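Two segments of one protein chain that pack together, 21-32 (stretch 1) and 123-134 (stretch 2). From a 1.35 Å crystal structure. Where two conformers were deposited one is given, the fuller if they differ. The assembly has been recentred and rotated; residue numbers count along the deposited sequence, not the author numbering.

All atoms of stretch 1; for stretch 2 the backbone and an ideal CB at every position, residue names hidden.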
# COMPACT_ATOMS: atom_id res chain seq x y z
N LYS A 21 -0.49 27.75 -1.48
CA LYS A 21 -0.84 26.69 -2.41
C LYS A 21 0.36 26.23 -3.21
O LYS A 21 0.91 26.99 -4.00
CB LYS A 21 -1.91 27.18 -3.38
CG LYS A 21 -3.20 27.60 -2.71
CD LYS A 21 -4.14 28.21 -3.73
CE LYS A 21 -5.45 28.61 -3.08
NZ LYS A 21 -6.24 29.47 -3.99
N PRO A 22 0.77 24.97 -3.03
CA PRO A 22 1.81 24.41 -3.89
C PRO A 22 1.34 24.39 -5.34
O PRO A 22 0.13 24.28 -5.59
CB PRO A 22 1.94 22.96 -3.39
CG PRO A 22 1.36 22.96 -2.01
CD PRO A 22 0.27 23.99 -2.05
N PRO A 23 2.27 24.51 -6.29
CA PRO A 23 1.88 24.39 -7.69
C PRO A 23 1.21 23.04 -7.93
O PRO A 23 1.60 22.04 -7.32
CB PRO A 23 3.21 24.44 -8.44
CG PRO A 23 4.15 25.13 -7.51
CD PRO A 23 3.71 24.75 -6.12
N LEU A 24 0.21 23.03 -8.79
CA LEU A 24 -0.50 21.80 -9.11
C LEU A 24 0.46 20.70 -9.54
O LEU A 24 0.27 19.54 -9.19
CB LEU A 24 -1.53 22.08 -10.21
CG LEU A 24 -2.35 20.87 -10.67
CD1 LEU A 24 -3.11 20.29 -9.50
CD2 LEU A 24 -3.29 21.25 -11.80
N GLU A 25 1.49 21.06 -10.29
CA GLU A 25 2.40 20.04 -10.81
C GLU A 25 3.10 19.22 -9.71
O GLU A 25 3.43 18.06 -9.94
CB GLU A 25 3.44 20.64 -11.76
CG GLU A 25 4.20 19.59 -12.56
CD GLU A 25 3.29 18.56 -13.21
OE1 GLU A 25 2.19 18.93 -13.68
OE2 GLU A 25 3.67 17.36 -13.25
N ASP A 26 3.30 19.81 -8.54
CA ASP A 26 3.90 19.08 -7.42
C ASP A 26 2.99 17.95 -6.95
O ASP A 26 3.43 16.84 -6.67
CB ASP A 26 4.24 20.02 -6.27
CG ASP A 26 5.36 20.97 -6.61
OD1 ASP A 26 6.24 20.59 -7.41
OD2 ASP A 26 5.36 22.10 -6.08
N LEU A 27 1.70 18.25 -6.86
CA LEU A 27 0.73 17.23 -6.51
C LEU A 27 0.62 16.19 -7.62
O LEU A 27 0.64 14.98 -7.37
CB LEU A 27 -0.63 17.87 -6.25
CG LEU A 27 -1.77 16.91 -5.93
CD1 LEU A 27 -1.41 16.01 -4.76
CD2 LEU A 27 -3.05 17.68 -5.66
N ILE A 28 0.49 16.66 -8.86
CA ILE A 28 0.39 15.76 -10.01
C ILE A 28 1.60 14.83 -10.12
O ILE A 28 1.44 13.66 -10.46
CB ILE A 28 0.19 16.53 -11.33
CG1 ILE A 28 -1.14 17.29 -11.30
CG2 ILE A 28 0.24 15.57 -12.52
CD1 ILE A 28 -2.35 16.40 -11.14
N TYR A 29 2.79 15.35 -9.83
CA TYR A 29 3.99 14.51 -9.79
C TYR A 29 3.78 13.28 -8.92
O TYR A 29 4.12 12.16 -9.30
CB TYR A 29 5.19 15.31 -9.26
CG TYR A 29 6.39 14.44 -8.92
CD1 TYR A 29 7.27 14.03 -9.92
CD2 TYR A 29 6.63 14.03 -7.62
CE1 TYR A 29 8.36 13.24 -9.63
CE2 TYR A 29 7.72 13.23 -7.32
CZ TYR A 29 8.58 12.84 -8.33
OH TYR A 29 9.66 12.05 -8.04
N SER A 30 3.21 13.48 -7.74
CA SER A 30 3.02 12.39 -6.80
C SER A 30 2.04 11.36 -7.35
O SER A 30 2.19 10.16 -7.13
CB SER A 30 2.57 12.90 -5.41
OG SER A 30 1.17 13.16 -5.32
N LEU A 31 1.03 11.83 -8.07
CA LEU A 31 0.06 10.93 -8.68
C LEU A 31 0.73 10.13 -9.79
O LEU A 31 0.45 8.95 -9.97
CB LEU A 31 -1.13 11.69 -9.23
CG LEU A 31 -1.85 12.56 -8.21
CD1 LEU A 31 -3.11 13.10 -8.83
CD2 LEU A 31 -2.17 11.81 -6.91
N LYS A 32 1.62 10.78 -10.53
CA LYS A 32 2.33 10.12 -11.62
C LYS A 32 3.24 9.02 -11.09
O LYS A 32 3.35 7.94 -11.67
CB LYS A 32 3.12 11.14 -12.42
CG LYS A 32 2.23 12.01 -13.29
CD LYS A 32 3.04 13.07 -14.01
CE LYS A 32 2.17 13.90 -14.93
NZ LYS A 32 2.96 14.95 -15.61
N UNK A 123 3.63 4.59 -2.54
CA UNK A 123 4.41 5.33 -3.53
C UNK A 123 4.12 6.82 -3.40
O UNK A 123 5.02 7.66 -3.40
CB UNK A 123 4.10 4.84 -4.95
N UNK A 124 2.83 7.14 -3.34
CA UNK A 124 2.36 8.52 -3.33
C UNK A 124 2.96 9.31 -2.18
O UNK A 124 3.43 10.44 -2.36
CB UNK A 124 0.83 8.56 -3.25
N UNK A 125 2.94 8.73 -0.99
CA UNK A 125 3.46 9.43 0.18
C UNK A 125 4.96 9.71 0.07
O UNK A 125 5.43 10.77 0.48
CB UNK A 125 3.18 8.61 1.44
N UNK A 126 5.71 8.76 -0.47
CA UNK A 126 7.13 8.99 -0.69
C UNK A 126 7.36 10.10 -1.71
O UNK A 126 8.26 10.93 -1.54
CB UNK A 126 7.81 7.70 -1.15
N UNK A 127 6.54 10.15 -2.75
CA UNK A 127 6.66 11.19 -3.77
C UNK A 127 6.36 12.57 -3.19
O UNK A 127 7.04 13.55 -3.50
CB UNK A 127 5.72 10.90 -4.94
N UNK A 128 5.34 12.65 -2.34
CA UNK A 128 5.02 13.92 -1.71
C UNK A 128 6.21 14.38 -0.87
O UNK A 128 6.58 15.55 -0.89
CB UNK A 128 3.76 13.80 -0.85
N UNK A 129 6.82 13.45 -0.14
CA UNK A 129 7.98 13.79 0.67
C UNK A 129 9.10 14.33 -0.21
O UNK A 129 9.74 15.31 0.14
CB UNK A 129 8.46 12.57 1.46
N UNK A 130 9.32 13.71 -1.36
CA UNK A 130 10.38 14.17 -2.27
C UNK A 130 10.13 15.61 -2.71
O UNK A 130 11.08 16.37 -2.94
CB UNK A 130 10.47 13.26 -3.49
N UNK A 131 8.86 15.99 -2.83
CA UNK A 131 8.49 17.33 -3.26
C UNK A 131 8.37 18.34 -2.12
O UNK A 131 8.00 19.50 -2.34
CB UNK A 131 7.16 17.27 -4.02
N UNK A 132 8.66 17.90 -0.90
CA UNK A 132 8.58 18.78 0.25
C UNK A 132 7.15 19.06 0.67
O UNK A 132 6.87 20.06 1.34
CB UNK A 132 9.30 20.10 -0.05
N UNK A 133 6.22 18.20 0.27
CA UNK A 133 4.84 18.33 0.69
C UNK A 133 4.58 17.35 1.81
O UNK A 133 5.28 16.35 1.95
CB UNK A 133 3.88 18.10 -0.48
N UNK A 134 3.57 17.66 2.62
CA UNK A 134 3.20 16.82 3.74
C UNK A 134 1.82 16.25 3.51
O UNK A 134 1.04 16.75 2.68
CB UNK A 134 3.25 17.60 5.05

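Stretch 2 enters as a helix running roughly antiparallel to that of stretch 1, their N-to-C directions 145° apart and their axes approaching to 8.2 Å. At position 123 the CB points toward stretch 1 but finds none of its atoms within 5.5 Å, so the choice is open; Tyr 123 makes no contact there.

Position 124 directs its CB sideways, 4.4 Å from the backbone O of Ser 30, with the side chain of Leu 31 lying beyond. A flexible apolar chain able to bend inward, such as leucine or methionine, would suit. It is Leu 124, whose CD1 lies 3.9 Å from Leu 31 CD2 and whose CD2 lies 3.5 Å from Ser 30 OG.

Positions 125 and 126 find nothing of stretch 1 near their CB atoms; they are Leu 125 and Leu 126.

Position 127 is the tightest. Its ideal CB lies 3.6 Å from Ser 30 CA and 3.9 Å from Tyr 29 CE2. Such proximity favours a small residue: glycine, alanine or perhaps serine. Ala 127 fits, its single methyl carbon filling the space against Ser 30 and the Tyr 29 ring.

At 128 the CB again points sideways, 4.8 Å from Ser 30 CB, and a medium-sized apolar chain could reach back. Leu 128 does so: its CD2 is 3.4 Å from Ser 30 OG and 4.4 Å from Leu 27 CD1.

Position 129 is out of reach, and Glu 129 makes no contact. Position 130 points toward the Tyr 29 side, where a long polar chain could approach the phenol; Glu 130 places its carboxylate at the ring edge.

Position 131 faces the Tyr 29 ring and Asp 26. A long chain with an aliphatic stem and positive end, lysine or arginine, would suit both. Lys 131 lays CE over one ring face, 3.4 Å from the Tyr 29 centroid, a CH-pi contact, while NZ stands 4.3 Å from that centroid in a cation-pi interaction; no salt bridge to Asp 26 forms.

Position 132 has phi 75°, which favours glycine; Gly 132 forms the Schellman turn that ends the helix.

From 133 the CB points toward Pro 22 and Asp 26, across a gap that a branched or long apolar chain can bridge. Leu 133 sets CD2 3.6 Å from Pro 22 CG and CD1 3.9 Å from Asp 26 CB. Position 134 is out of reach; it is Gly 134.

Stretch 2 (123-134) YLLLALEEKGLG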
# COMPACT_ATOMS: atom_id res chain seq x y z
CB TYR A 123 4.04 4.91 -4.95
CG TYR A 123 4.67 3.65 -5.49
CD1 TYR A 123 4.88 2.53 -4.71
CD2 TYR A 123 5.03 3.58 -6.84
CE1 TYR A 123 5.44 1.38 -5.24
CE2 TYR A 123 5.58 2.44 -7.38
CZ TYR A 123 5.79 1.34 -6.58
OH TYR A 123 6.34 0.20 -7.10
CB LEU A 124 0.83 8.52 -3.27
CG LEU A 124 0.07 9.74 -3.77
CD1 LEU A 124 -1.38 9.37 -4.01
CD2 LEU A 124 0.19 10.89 -2.79
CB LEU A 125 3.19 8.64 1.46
CG LEU A 125 1.72 8.41 1.78
CD1 LEU A 125 1.60 7.70 3.13
CD2 LEU A 125 0.94 9.71 1.79
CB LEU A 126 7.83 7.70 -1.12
CG LEU A 126 7.91 6.66 -0.00
CD1 LEU A 126 8.33 5.30 -0.55
CD2 LEU A 126 8.85 7.12 1.08
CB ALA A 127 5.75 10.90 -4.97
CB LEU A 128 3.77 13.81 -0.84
CG LEU A 128 2.45 13.64 -1.60
CD1 LEU A 128 1.34 13.45 -0.60
CD2 LEU A 128 2.16 14.85 -2.48
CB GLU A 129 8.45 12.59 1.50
CG GLU A 129 9.71 12.87 2.30
CD GLU A 129 9.45 13.70 3.55
OE1 GLU A 129 8.27 13.89 3.90
OE2 GLU A 129 10.42 14.17 4.18
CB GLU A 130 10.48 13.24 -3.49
CG GLU A 130 11.62 13.62 -4.42
CD GLU A 130 11.66 12.79 -5.69
OE1 GLU A 130 10.61 12.23 -6.06
OE2 GLU A 130 12.74 12.69 -6.31
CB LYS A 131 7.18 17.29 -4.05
CG LYS A 131 7.30 16.63 -5.41
CD LYS A 131 8.31 17.38 -6.27
CE LYS A 131 8.42 16.81 -7.67
NZ LYS A 131 9.56 17.41 -8.41
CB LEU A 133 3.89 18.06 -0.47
CG LEU A 133 4.08 19.02 -1.64
CD1 LEU A 133 3.16 18.64 -2.77
CD2 LEU A 133 3.84 20.45 -1.19
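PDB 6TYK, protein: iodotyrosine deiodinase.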